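Local coordinates for bromodomain protein, putative (Plasmodium falciparum 3D7, PDB 4PY6) that probably recognises acetylated lysines on histones or other proteins through its bromodomain, the part in this structure, whose pocket here holds a tetrahydropteridinone ligand, at residues Lys68-Tyr72 and Asp93-Tyr98; Glu61-Ile66 and Asn100-Phe104; Leu34-Asn40 and Ser120-Phe125. All coordinates share one frame; numbering follows the deposited sequence.

Interaction 1 (Lys68-Tyr72 and Asp93-Tyr98)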
ATOM      1  N   LYS A  68      17.517  14.904   5.988  1.00 22.42           N
ATOM      2  CA  LYS A  68      18.046  14.001   4.969  1.00 21.57           C
ATOM      3  C   LYS A  68      16.961  13.678   3.921  1.00 25.81           C
ATOM      4  O   LYS A  68      16.074  12.859   4.186  1.00 24.29           O
ATOM      5  CB  LYS A  68      18.639  12.724   5.605  1.00 23.01           C
ATOM      6  CG  LYS A  68      19.472  11.876   4.646  1.00 32.84           C
ATOM      7  CD  LYS A  68      19.989  10.618   5.325  1.00 40.61           C
ATOM      8  CE  LYS A  68      20.647   9.657   4.368  1.00 50.35           C
ATOM      9  NZ  LYS A  68      20.882   8.332   5.000  1.00 58.19           N
ATOM     10  N   PRO A  69      17.003  14.334   2.734  1.00 23.73           N
ATOM     11  CA  PRO A  69      16.005  14.035   1.693  1.00 23.57           C
ATOM     12  C   PRO A  69      16.259  12.669   1.060  1.00 28.10           C
ATOM     13  O   PRO A  69      17.406  12.334   0.750  1.00 27.91           O
ATOM     14  CB  PRO A  69      16.190  15.172   0.677  1.00 26.17           C
ATOM     15  CG  PRO A  69      17.172  16.137   1.300  1.00 31.23           C
ATOM     16  CD  PRO A  69      17.976  15.336   2.260  1.00 26.19           C
ATOM     17  N   MET A  70      15.195  11.867   0.897  1.00 24.98           N
ATOM     18  CA  MET A  70      15.298  10.524   0.330  1.00 24.46           C
ATOM     19  C   MET A  70      14.247  10.271  -0.754  1.00 29.05           C
ATOM     20  O   MET A  70      13.166  10.863  -0.726  1.00 29.32           O
ATOM     21  CB  MET A  70      15.248   9.463   1.454  1.00 26.24           C
ATOM     22  CG  MET A  70      15.797   8.083   1.067  1.00 29.26           C
ATOM     23  SD  MET A  70      17.380   8.007   0.180  1.00 33.58           S
ATOM     24  CE  MET A  70      18.495   8.637   1.422  1.00 30.58           C
ATOM     25  N   ASP A  71      14.593   9.406  -1.720  1.00 25.71           N
ATOM     26  CA  ASP A  71      13.763   9.026  -2.869  1.00 26.06           C
ATOM     27  C   ASP A  71      14.156   7.626  -3.371  1.00 29.94           C
ATOM     28  O   ASP A  71      15.189   7.097  -2.953  1.00 28.95           O
ATOM     29  CB  ASP A  71      13.894  10.070  -3.989  1.00 28.70           C
ATOM     30  CG  ASP A  71      15.331  10.456  -4.251  1.00 39.53           C
ATOM     31  OD1 ASP A  71      15.974   9.799  -5.090  1.00 40.25           O
ATOM     32  OD2 ASP A  71      15.842  11.355  -3.546  1.00 46.03           O
ATOM     33  N   TYR A  72      13.330   7.030  -4.261  1.00 27.03           N
ATOM     34  CA  TYR A  72      13.549   5.690  -4.815  1.00 26.59           C
ATOM     35  C   TYR A  72      14.828   5.537  -5.644  1.00 31.02           C
ATOM     36  O   TYR A  72      15.498   4.507  -5.521  1.00 30.43           O
ATOM     37  CB  TYR A  72      12.323   5.193  -5.604  1.00 28.08           C
ATOM     38  CG  TYR A  72      11.082   4.942  -4.774  1.00 29.31           C
ATOM     39  CD1 TYR A  72      11.135   4.171  -3.614  1.00 30.50           C
ATOM     40  CD2 TYR A  72       9.834   5.395  -5.195  1.00 30.73           C
ATOM     41  CE1 TYR A  72       9.990   3.912  -2.863  1.00 30.96           C
ATOM     42  CE2 TYR A  72       8.681   5.134  -4.458  1.00 31.60           C
ATOM     43  CZ  TYR A  72       8.764   4.395  -3.290  1.00 37.63           C
ATOM     44  OH  TYR A  72       7.629   4.140  -2.558  1.00 38.43           O
ATOM     45  N   ASP A  93      16.062   4.200   5.206  1.00 18.60           N
ATOM     46  CA  ASP A  93      16.002   5.105   4.052  1.00 17.97           C
ATOM     47  C   ASP A  93      14.636   5.072   3.376  1.00 21.41           C
ATOM     48  O   ASP A  93      14.117   6.125   3.008  1.00 21.06           O
ATOM     49  CB  ASP A  93      17.132   4.815   3.048  1.00 19.47           C
ATOM     50  CG  ASP A  93      18.446   5.547   3.301  1.00 27.32           C
ATOM     51  OD1 ASP A  93      18.552   6.249   4.332  1.00 27.67           O
ATOM     52  OD2 ASP A  93      19.355   5.437   2.456  1.00 32.29           O
ATOM     53  N   MET A  94      14.044   3.868   3.227  1.00 17.79           N
ATOM     54  CA  MET A  94      12.716   3.699   2.630  1.00 17.66           C
ATOM     55  C   MET A  94      11.665   4.381   3.502  1.00 21.98           C
ATOM     56  O   MET A  94      10.826   5.106   2.971  1.00 22.03           O
ATOM     57  CB  MET A  94      12.376   2.216   2.424  1.00 19.98           C
ATOM     58  CG  MET A  94      13.169   1.544   1.315  1.00 23.48           C
ATOM     59  SD  MET A  94      12.627   1.969  -0.356  1.00 28.09           S
ATOM     60  CE  MET A  94      11.292   0.834  -0.561  1.00 25.28           C
ATOM     61  N   LYS A  95      11.759   4.205   4.843  1.00 18.69           N
ATOM     62  CA  LYS A  95      10.864   4.826   5.830  1.00 19.09           C
ATOM     63  C   LYS A  95      11.011   6.350   5.837  1.00 23.43           C
ATOM     64  O   LYS A  95      10.027   7.058   6.054  1.00 23.73           O
ATOM     65  CB  LYS A  95      11.126   4.268   7.243  1.00 21.97           C
ATOM     66  CG  LYS A  95      10.575   2.855   7.498  1.00 34.88           C
ATOM     67  CD  LYS A  95       9.059   2.798   7.733  1.00 43.88           C
ATOM     68  CE  LYS A  95       8.641   3.114   9.152  1.00 54.32           C
ATOM     69  NZ  LYS A  95       7.170   2.972   9.335  1.00 63.76           N
ATOM     70  N   LEU A  96      12.242   6.843   5.586  1.00 19.65           N
ATOM     71  CA  LEU A  96      12.595   8.261   5.536  1.00 19.58           C
ATOM     72  C   LEU A  96      11.838   9.009   4.433  1.00 23.56           C
ATOM     73  O   LEU A  96      11.430  10.145   4.666  1.00 23.96           O
ATOM     74  CB  LEU A  96      14.118   8.407   5.372  1.00 19.36           C
ATOM     75  CG  LEU A  96      14.763   9.776   5.585  1.00 24.52           C
ATOM     76  CD1 LEU A  96      14.507  10.311   6.990  1.00 25.47           C
ATOM     77  CD2 LEU A  96      16.257   9.696   5.341  1.00 26.51           C
ATOM     78  N   ILE A  97      11.627   8.368   3.259  1.00 19.47           N
ATOM     79  CA  ILE A  97      10.886   8.932   2.119  1.00 19.64           C
ATOM     80  C   ILE A  97       9.488   9.385   2.573  1.00 24.32           C
ATOM     81  O   ILE A  97       9.108  10.540   2.363  1.00 24.84           O
ATOM     82  CB  ILE A  97      10.768   7.909   0.943  1.00 22.52           C
ATOM     83  CG1 ILE A  97      12.138   7.490   0.379  1.00 22.50           C
ATOM     84  CG2 ILE A  97       9.844   8.433  -0.166  1.00 23.62           C
ATOM     85  CD1 ILE A  97      12.076   6.296  -0.596  1.00 29.39           C
ATOM     86  N   TYR A  98       8.735   8.460   3.189  1.00 20.42           N
ATOM     87  CA  TYR A  98       7.369   8.686   3.648  1.00 21.19           C
ATOM     88  C   TYR A  98       7.295   9.603   4.861  1.00 27.19           C
ATOM     89  O   TYR A  98       6.382  10.425   4.932  1.00 28.19           O
ATOM     90  CB  TYR A  98       6.628   7.352   3.873  1.00 21.84           C
ATOM     91  CG  TYR A  98       6.974   6.279   2.857  1.00 21.98           C
ATOM     92  CD1 TYR A  98       6.756   6.480   1.496  1.00 23.76           C
ATOM     93  CD2 TYR A  98       7.529   5.068   3.256  1.00 22.09           C
ATOM     94  CE1 TYR A  98       7.114   5.516   0.556  1.00 23.51           C
ATOM     95  CE2 TYR A  98       7.846   4.077   2.329  1.00 22.54           C
ATOM     96  CZ  TYR A  98       7.641   4.306   0.978  1.00 29.06           C
ATOM     97  OH  TYR A  98       7.965   3.337   0.059  1.00 28.78           O
TER
HETATM   98  O   HOH W   1      21.827   6.800   2.667  1.00 32.45           O
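Met70 drives its bent side chain into the flank of helix 87-104, between Asp93 and Ile97. CG rests 3.2 Å from Asp93 O and 3.8 Å from Ile97 CG1. It lies anti to the backbone N (chi1 -161°), and bends at chi2 and chi3 carry SD and CE along the flank to the Asp93 carboxylate. Ile97 CD1 continues this close-fitted part, meeting the backbone of Asp71 and, at 3.8 Å, Tyr72 CD1. Met94 SD lies at the edge of the Tyr72 ring, 5.3 Å from its centroid, a Met-aromatic contact, with CE beside it. The two phenols cross at about a right angle and join through their hydroxyls, Tyr72 OH to Tyr98 OH at 2.8 Å, with Tyr72 OH in the plane of the Tyr98 ring.

The Lys68 end is looser and faces solvent. Its extended chain runs across Leu96 CD2, touching it with CB, CG and CD. NZ then makes a salt bridge of 3.2 Å to the syn lone pair of Asp93 OD1, while a water links NZ to Asp93 OD2, which is also held by Tyr84. Asp71 caps helix 72-81 and bonds Thr74 beyond. Pro69, Met70 and Asp71 form the Pro-Met-Asp motif with which the bromodomain ZA loop leads into helix A, here seated on helix B.

Interaction 2 (Glu61-Ile66 and Asn100-Phe104); sequences EYRIKI and NCIDF
Phe104 reaches from the end of helix 87-104 toward helix 56-65. CB lies 3.8 Å from Ile66 CD1. CG stands anti to the backbone N (chi1 -175°), which carries the ring out across Tyr62. There CG and CD2 sit close to Tyr62 CD2, which lies 3.7 Å above the ring plane over its centre. The pair is a T-shaped, edge-to-face contact: the edge of Tyr62 is directed at the face of Phe104, with centroids 5.0 Å apart and planes at 64°. At the far end CE1 and CZ meet the Glu61 carboxylate, CE1 lying 3.3 Å from OE2, and Glu61 CB comes to the ring edge in plane. Lys65 NZ forms a salt bridge with that same OE2, its hydrogen bond weak.

Ile66 CG1 covers the centre of one face of Tyr62, and Ile66 CG2 sits over the flat face of the Asn100 amide, 3.6 Å from both OD1 and ND2. That amide is turned 85° from the Tyr62 ring, and its ND2 is bonded to Lys68 O. The bound tetrahydropteridinone also touches Phe104. The two segments meet by dispersion, an edge-to-face pair and a carboxylate beside ring C-H atoms, with no conventional hydrogen bond between them, so the orientation of the pocket ring is probably set largely by the shape of its neighbours Glu61, Tyr62 and Ile66.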
ATOM      1  N   GLU A  61      12.913  25.864   0.956  1.00 39.14           N
ATOM      2  CA  GLU A  61      12.213  25.477   2.184  1.00 38.23           C
ATOM      3  C   GLU A  61      12.513  24.018   2.554  1.00 39.65           C
ATOM      4  O   GLU A  61      12.685  23.717   3.735  1.00 39.09           O
ATOM      5  CB  GLU A  61      10.697  25.686   2.013  1.00 40.17           C
ATOM      6  CG  GLU A  61       9.903  25.682   3.311  1.00 50.65           C
ATOM      7  CD  GLU A  61       8.401  25.529   3.158  1.00 71.47           C
ATOM      8  OE1 GLU A  61       7.806  26.234   2.311  1.00 67.83           O
ATOM      9  OE2 GLU A  61       7.811  24.725   3.915  1.00 64.29           O
ATOM     10  N   TYR A  62      12.578  23.125   1.545  1.00 34.53           N
ATOM     11  CA  TYR A  62      12.851  21.694   1.717  1.00 32.37           C
ATOM     12  C   TYR A  62      14.290  21.429   2.166  1.00 35.23           C
ATOM     13  O   TYR A  62      14.497  20.593   3.046  1.00 34.27           O
ATOM     14  CB  TYR A  62      12.530  20.923   0.426  1.00 32.85           C
ATOM     15  CG  TYR A  62      12.285  19.445   0.632  1.00 33.13           C
ATOM     16  CD1 TYR A  62      13.335  18.530   0.586  1.00 34.08           C
ATOM     17  CD2 TYR A  62      10.998  18.952   0.827  1.00 33.72           C
ATOM     18  CE1 TYR A  62      13.113  17.164   0.761  1.00 33.47           C
ATOM     19  CE2 TYR A  62      10.764  17.588   1.000  1.00 33.44           C
ATOM     20  CZ  TYR A  62      11.825  16.698   0.965  1.00 38.97           C
ATOM     21  OH  TYR A  62      11.601  15.355   1.136  1.00 38.77           O
ATOM     22  N   ARG A  63      15.277  22.129   1.565  1.00 31.54           N
ATOM     23  CA  ARG A  63      16.698  21.981   1.892  1.00 30.91           C
ATOM     24  C   ARG A  63      17.012  22.446   3.324  1.00 34.83           C
ATOM     25  O   ARG A  63      17.818  21.812   4.010  1.00 34.06           O
ATOM     26  CB  ARG A  63      17.570  22.729   0.871  1.00 31.41           C
ATOM     27  CG  ARG A  63      19.045  22.333   0.915  1.00 40.18           C
ATOM     28  CD  ARG A  63      19.950  23.320   0.198  1.00 48.95           C
ATOM     29  NE  ARG A  63      19.979  24.633   0.846  1.00 55.43           N
ATOM     30  CZ  ARG A  63      19.453  25.737   0.324  1.00 71.14           C
ATOM     31  NH1 ARG A  63      18.862  25.703  -0.865  1.00 59.94           N
ATOM     32  NH2 ARG A  63      19.520  26.887   0.984  1.00 56.95           N
ATOM     33  N   ILE A  64      16.374  23.540   3.767  1.00 32.01           N
ATOM     34  CA  ILE A  64      16.565  24.109   5.103  1.00 32.45           C
ATOM     35  C   ILE A  64      15.884  23.260   6.191  1.00 34.87           C
ATOM     36  O   ILE A  64      16.494  23.021   7.233  1.00 34.69           O
ATOM     37  CB  ILE A  64      16.168  25.622   5.139  1.00 37.30           C
ATOM     38  CG1 ILE A  64      17.137  26.464   4.264  1.00 38.79           C
ATOM     39  CG2 ILE A  64      16.107  26.179   6.577  1.00 39.14           C
ATOM     40  CD1 ILE A  64      16.601  27.849   3.779  1.00 46.82           C
ATOM     41  N   LYS A  65      14.645  22.791   5.940  1.00 30.18           N
ATOM     42  CA  LYS A  65      13.855  22.016   6.904  1.00 29.25           C
ATOM     43  C   LYS A  65      14.152  20.513   6.981  1.00 31.20           C
ATOM     44  O   LYS A  65      14.253  19.984   8.085  1.00 30.52           O
ATOM     45  CB  LYS A  65      12.349  22.284   6.739  1.00 32.10           C
ATOM     46  CG  LYS A  65      11.932  23.699   7.134  1.00 48.09           C
ATOM     47  CD  LYS A  65      10.446  23.943   6.913  1.00 59.44           C
ATOM     48  CE  LYS A  65      10.055  25.366   7.238  1.00 71.62           C
ATOM     49  NZ  LYS A  65       8.609  25.606   7.000  1.00 80.59           N
ATOM     50  N   ILE A  66      14.265  19.825   5.828  1.00 26.71           N
ATOM     51  CA  ILE A  66      14.515  18.377   5.793  1.00 25.23           C
ATOM     52  C   ILE A  66      15.981  18.045   6.083  1.00 29.22           C
ATOM     53  O   ILE A  66      16.877  18.537   5.394  1.00 29.34           O
ATOM     54  CB  ILE A  66      13.960  17.711   4.492  1.00 27.38           C
ATOM     55  CG1 ILE A  66      12.431  17.952   4.309  1.00 28.04           C
ATOM     56  CG2 ILE A  66      14.331  16.222   4.372  1.00 26.85           C
ATOM     57  CD1 ILE A  66      11.449  17.185   5.263  1.00 34.72           C
ATOM     58  N   ASN A 100       9.443  12.067   5.593  1.00 26.01           N
ATOM     59  CA  ASN A 100       9.778  13.421   5.128  1.00 26.27           C
ATOM     60  C   ASN A 100       8.568  14.120   4.523  1.00 31.25           C
ATOM     61  O   ASN A 100       8.424  15.331   4.682  1.00 31.84           O
ATOM     62  CB  ASN A 100      10.914  13.391   4.098  1.00 24.74           C
ATOM     63  CG  ASN A 100      12.299  13.212   4.668  1.00 37.84           C
ATOM     64  OD1 ASN A 100      12.556  13.426   5.858  1.00 27.03           O
ATOM     65  ND2 ASN A 100      13.233  12.831   3.813  1.00 30.60           N
ATOM     66  N   CYS A 101       7.709  13.357   3.826  1.00 27.91           N
ATOM     67  CA  CYS A 101       6.498  13.856   3.175  1.00 28.63           C
ATOM     68  C   CYS A 101       5.440  14.319   4.180  1.00 33.30           C
ATOM     69  O   CYS A 101       4.826  15.363   3.970  1.00 33.90           O
ATOM     70  CB  CYS A 101       5.941  12.817   2.208  1.00 28.66           C
ATOM     71  SG  CYS A 101       4.527  13.394   1.237  1.00 33.96           S
ATOM     72  N   ILE A 102       5.235  13.549   5.263  1.00 29.82           N
ATOM     73  CA  ILE A 102       4.258  13.859   6.312  1.00 30.97           C
ATOM     74  C   ILE A 102       4.716  15.058   7.159  1.00 36.07           C
ATOM     75  O   ILE A 102       3.897  15.920   7.486  1.00 37.37           O
ATOM     76  CB  ILE A 102       3.910  12.592   7.167  1.00 33.89           C
ATOM     77  CG1 ILE A 102       3.491  11.367   6.293  1.00 33.73           C
ATOM     78  CG2 ILE A 102       2.890  12.879   8.286  1.00 35.84           C
ATOM     79  CD1 ILE A 102       2.281  11.552   5.297  1.00 42.68           C
ATOM     80  N   ASP A 103       6.019  15.120   7.485  1.00 32.02           N
ATOM     81  CA  ASP A 103       6.607  16.195   8.287  1.00 32.67           C
ATOM     82  C   ASP A 103       6.674  17.553   7.581  1.00 36.89           C
ATOM     83  O   ASP A 103       6.434  18.575   8.226  1.00 37.48           O
ATOM     84  CB  ASP A 103       7.989  15.786   8.830  1.00 33.78           C
ATOM     85  CG  ASP A 103       7.972  14.790   9.984  1.00 44.34           C
ATOM     86  OD1 ASP A 103       6.868  14.332  10.365  1.00 45.33           O
ATOM     87  OD2 ASP A 103       9.059  14.472  10.507  1.00 50.57           O
ATOM     88  N   PHE A 104       7.002  17.566   6.273  1.00 32.88           N
ATOM     89  CA  PHE A 104       7.116  18.796   5.486  1.00 33.58           C
ATOM     90  C   PHE A 104       5.773  19.348   5.013  1.00 39.22           C
ATOM     91  O   PHE A 104       5.521  20.542   5.183  1.00 40.11           O
ATOM     92  CB  PHE A 104       8.083  18.612   4.298  1.00 34.48           C
ATOM     93  CG  PHE A 104       8.348  19.863   3.490  1.00 36.78           C
ATOM     94  CD1 PHE A 104       9.259  20.815   3.932  1.00 40.22           C
ATOM     95  CD2 PHE A 104       7.702  20.078   2.279  1.00 39.35           C
ATOM     96  CE1 PHE A 104       9.497  21.975   3.191  1.00 42.11           C
ATOM     97  CE2 PHE A 104       7.942  21.239   1.537  1.00 43.17           C
ATOM     98  CZ  PHE A 104       8.842  22.177   1.996  1.00 41.71           C
TER

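Interaction 3 (Leu34-Asn40 and Ser120-Phe125)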
ATOM      1  N   LEU A  34       8.467  -3.559  -6.402  1.00 26.47           N
ATOM      2  CA  LEU A  34       7.009  -3.507  -6.283  1.00 27.26           C
ATOM      3  C   LEU A  34       6.489  -2.153  -5.770  1.00 30.74           C
ATOM      4  O   LEU A  34       5.288  -1.893  -5.864  1.00 31.55           O
ATOM      5  CB  LEU A  34       6.480  -4.673  -5.418  1.00 27.55           C
ATOM      6  CG  LEU A  34       6.830  -6.106  -5.864  1.00 32.77           C
ATOM      7  CD1 LEU A  34       6.342  -7.117  -4.855  1.00 33.21           C
ATOM      8  CD2 LEU A  34       6.242  -6.437  -7.234  1.00 36.73           C
ATOM      9  N   LEU A  35       7.390  -1.291  -5.255  1.00 25.84           N
ATOM     10  CA  LEU A  35       7.046   0.034  -4.726  1.00 25.32           C
ATOM     11  C   LEU A  35       7.460   1.192  -5.636  1.00 29.10           C
ATOM     12  O   LEU A  35       6.701   2.154  -5.753  1.00 29.25           O
ATOM     13  CB  LEU A  35       7.654   0.238  -3.328  1.00 24.22           C
ATOM     14  CG  LEU A  35       6.953  -0.457  -2.165  1.00 28.71           C
ATOM     15  CD1 LEU A  35       7.949  -0.845  -1.105  1.00 27.68           C
ATOM     16  CD2 LEU A  35       5.877   0.430  -1.561  1.00 31.20           C
ATOM     17  N   LYS A  36       8.664   1.113  -6.250  1.00 25.23           N
ATOM     18  CA  LYS A  36       9.246   2.154  -7.111  1.00 25.34           C
ATOM     19  C   LYS A  36       8.454   2.537  -8.374  1.00 30.98           C
ATOM     20  O   LYS A  36       8.687   3.620  -8.915  1.00 31.03           O
ATOM     21  CB  LYS A  36      10.733   1.880  -7.425  1.00 27.19           C
ATOM     22  CG  LYS A  36      10.984   0.741  -8.412  1.00 40.84           C
ATOM     23  CD  LYS A  36      12.422   0.728  -8.905  1.00 49.65           C
ATOM     24  CE  LYS A  36      12.615  -0.238 -10.046  1.00 59.68           C
ATOM     25  NZ  LYS A  36      14.000  -0.193 -10.581  1.00 68.56           N
ATOM     26  N   ASN A  37       7.534   1.672  -8.842  1.00 28.71           N
ATOM     27  CA  ASN A  37       6.727   1.950 -10.035  1.00 30.26           C
ATOM     28  C   ASN A  37       5.211   1.740  -9.840  1.00 35.20           C
ATOM     29  O   ASN A  37       4.479   1.591 -10.825  1.00 36.38           O
ATOM     30  CB  ASN A  37       7.266   1.183 -11.248  1.00 32.10           C
ATOM     31  CG  ASN A  37       8.550   1.752 -11.799  1.00 54.64           C
ATOM     32  OD1 ASN A  37       8.576   2.831 -12.405  1.00 50.01           O
ATOM     33  ND2 ASN A  37       9.643   1.027 -11.616  1.00 45.30           N
ATOM     34  N   ASP A  38       4.737   1.773  -8.578  1.00 31.10           N
ATOM     35  CA  ASP A  38       3.315   1.610  -8.267  1.00 32.08           C
ATOM     36  C   ASP A  38       2.496   2.895  -8.496  1.00 37.62           C
ATOM     37  O   ASP A  38       3.055   3.914  -8.910  1.00 36.99           O
ATOM     38  CB  ASP A  38       3.100   0.990  -6.863  1.00 32.90           C
ATOM     39  CG  ASP A  38       3.487   1.804  -5.634  1.00 40.25           C
ATOM     40  OD1 ASP A  38       3.785   3.009  -5.781  1.00 40.52           O
ATOM     41  OD2 ASP A  38       3.463   1.241  -4.523  1.00 44.61           O
ATOM     42  N   ASN A  39       1.177   2.844  -8.226  1.00 35.99           N
ATOM     43  CA  ASN A  39       0.252   3.969  -8.404  1.00 37.37           C
ATOM     44  C   ASN A  39       0.528   5.162  -7.469  1.00 40.91           C
ATOM     45  O   ASN A  39       0.046   6.263  -7.738  1.00 41.43           O
ATOM     46  CB  ASN A  39      -1.206   3.498  -8.286  1.00 39.43           C
ATOM     47  CG  ASN A  39      -1.588   2.360  -9.209  1.00 60.87           C
ATOM     48  OD1 ASN A  39      -1.065   2.206 -10.319  1.00 54.78           O
ATOM     49  ND2 ASN A  39      -2.538   1.547  -8.777  1.00 53.86           N
ATOM     50  N   ASN A  40       1.308   4.945  -6.392  1.00 36.32           N
ATOM     51  CA  ASN A  40       1.664   5.972  -5.407  1.00 35.37           C
ATOM     52  C   ASN A  40       3.160   6.358  -5.445  1.00 38.23           C
ATOM     53  O   ASN A  40       3.621   7.101  -4.574  1.00 37.23           O
ATOM     54  CB  ASN A  40       1.261   5.508  -3.997  1.00 35.19           C
ATOM     55  CG  ASN A  40      -0.227   5.375  -3.778  1.00 56.51           C
ATOM     56  OD1 ASN A  40      -1.003   6.314  -3.992  1.00 51.14           O
ATOM     57  ND2 ASN A  40      -0.650   4.220  -3.288  1.00 47.76           N
ATOM     58  N   SER A 120       0.022   5.288   2.430  1.00 29.24           N
ATOM     59  CA  SER A 120      -0.279   3.985   1.829  1.00 29.37           C
ATOM     60  C   SER A 120       0.974   3.202   1.443  1.00 31.76           C
ATOM     61  O   SER A 120       1.017   1.989   1.660  1.00 31.62           O
ATOM     62  CB  SER A 120      -1.211   4.135   0.631  1.00 33.74           C
ATOM     63  OG  SER A 120      -2.447   4.709   1.020  1.00 42.88           O
ATOM     64  N   SER A 121       1.991   3.888   0.887  1.00 26.99           N
ATOM     65  CA  SER A 121       3.254   3.264   0.483  1.00 25.45           C
ATOM     66  C   SER A 121       4.050   2.767   1.686  1.00 27.89           C
ATOM     67  O   SER A 121       4.700   1.727   1.590  1.00 27.14           O
ATOM     68  CB  SER A 121       4.089   4.219  -0.359  1.00 28.52           C
ATOM     69  OG  SER A 121       3.420   4.565  -1.559  1.00 38.28           O
ATOM     70  N   ASP A 122       3.972   3.495   2.821  1.00 23.79           N
ATOM     71  CA  ASP A 122       4.610   3.140   4.090  1.00 22.74           C
ATOM     72  C   ASP A 122       4.021   1.828   4.605  1.00 26.06           C
ATOM     73  O   ASP A 122       4.769   0.961   5.057  1.00 25.03           O
ATOM     74  CB  ASP A 122       4.413   4.263   5.126  1.00 25.13           C
ATOM     75  CG  ASP A 122       5.043   3.973   6.474  1.00 36.40           C
ATOM     76  OD1 ASP A 122       6.253   4.227   6.627  1.00 36.15           O
ATOM     77  OD2 ASP A 122       4.323   3.484   7.372  1.00 44.45           O
ATOM     78  N   MET A 123       2.682   1.687   4.515  1.00 23.38           N
ATOM     79  CA  MET A 123       1.940   0.493   4.926  1.00 23.73           C
ATOM     80  C   MET A 123       2.267  -0.673   3.997  1.00 26.90           C
ATOM     81  O   MET A 123       2.488  -1.784   4.480  1.00 26.78           O
ATOM     82  CB  MET A 123       0.428   0.772   4.969  1.00 27.73           C
ATOM     83  CG  MET A 123       0.048   1.844   5.968  1.00 32.07           C
ATOM     84  SD  MET A 123      -1.729   2.027   6.194  1.00 38.73           S
ATOM     85  CE  MET A 123      -1.758   3.364   7.366  1.00 35.80           C
ATOM     86  N   LYS A 124       2.352  -0.406   2.671  1.00 22.97           N
ATOM     87  CA  LYS A 124       2.703  -1.395   1.645  1.00 22.49           C
ATOM     88  C   LYS A 124       4.148  -1.880   1.844  1.00 26.35           C
ATOM     89  O   LYS A 124       4.396  -3.083   1.740  1.00 26.39           O
ATOM     90  CB  LYS A 124       2.492  -0.819   0.231  1.00 24.61           C
ATOM     91  CG  LYS A 124       2.627  -1.851  -0.883  1.00 31.74           C
ATOM     92  CD  LYS A 124       2.545  -1.236  -2.269  1.00 37.25           C
ATOM     93  CE  LYS A 124       2.930  -2.239  -3.327  1.00 44.07           C
ATOM     94  NZ  LYS A 124       2.747  -1.701  -4.697  1.00 52.37           N
ATOM     95  N   PHE A 125       5.091  -0.947   2.147  1.00 22.46           N
ATOM     96  CA  PHE A 125       6.503  -1.253   2.402  1.00 21.57           C
ATOM     97  C   PHE A 125       6.659  -2.120   3.651  1.00 26.02           C
ATOM     98  O   PHE A 125       7.431  -3.081   3.627  1.00 25.35           O
ATOM     99  CB  PHE A 125       7.364   0.029   2.509  1.00 22.81           C
ATOM    100  CG  PHE A 125       8.736  -0.189   3.113  1.00 23.79           C
ATOM    101  CD1 PHE A 125       9.726  -0.865   2.407  1.00 26.35           C
ATOM    102  CD2 PHE A 125       9.025   0.247   4.401  1.00 26.13           C
ATOM    103  CE1 PHE A 125      10.978  -1.103   2.980  1.00 26.80           C
ATOM    104  CE2 PHE A 125      10.280   0.014   4.972  1.00 28.46           C
ATOM    105  CZ  PHE A 125      11.247  -0.664   4.258  1.00 25.97           C
TER
HETATM  106  O   HOH W   2       5.190   4.267  -3.594  1.00 24.51           O
HETATM  107  O   HOH W   3       2.025   2.188  -2.502  1.00 24.97           O
HETATM  108  O   HOH W   4      -3.568   4.432  -1.982  1.00 24.21           O
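Lys124 NZ donates to two acceptors of the 34-40 loop: Leu34 O at 2.8 Å and, in a salt bridge, Asp38 OD2 at 3.0 Å. The lysine is extended throughout; the two side chains come from opposite directions, and NZ takes the anti lone pair of OD2, while the bond to Leu34 O comes in tilted 29° from the carbonyl plane. Lys124 NZ also bonds Ser120 OG of the second subunit.

Asp38 OD1 accepts from Asn40 N at 3.2 Å, the donor lying well above the carboxylate plane, closing an Asx turn that starts at Asp38, the last residue of the type I turn Leu35-Asp38. Two waters bridge loop and helix: one donates to Asp38 OD1 and Ser121 OG, the other to Asp38 OD2 and Ser121 OG. Ser121 OG is bonded to Ala117 O as well. A further water joins Asn40 ND2 to Ser120 OG, which is also bonded to Lys124 of the second subunit, while Asn40 OD1 pairs with Asn39 of that subunit.

In bromodomain terms the start of the long ZA loop is being fastened here to the last helix, C, of the left-handed four-helix bundle.

Outside the polar cluster, Asn40 CB lies 3.4 Å from Ser121 OG. Leu35 packs on the helix with both methyls: CD2 rests 3.8 Å from Lys124 CD, sliding alongside the aliphatic part of that chain, and also touches Ser121 O. CD1 lies 3.8 Å from Phe125 CB and at the edge of the Phe125 ring, while Met94 and Leu128 close round the leucine.

How the interactions relate
Interactions 1 and 2 share helix 87-104: interaction 1 occupies its middle, near the centre of the chain, and interaction 2 its C-terminal end, beside the ligand. They meet directly where Pro69 packs on Tyr62 and Asn100 reaches the Lys68-Met70 backbone. Interaction 3 uses the next helix, 112-138, and joins interaction 1 through the Lys95-Asp122 salt bridge and through Tyr98 against Ser121; interactions 2 and 3 do not touch. Their chemistry follows their place. The central contact is mainly apolar, with polar groups at both ends; the pocket-side one is aromatic and partly open; the third is buried but rich in charge and water, at the subunit interface.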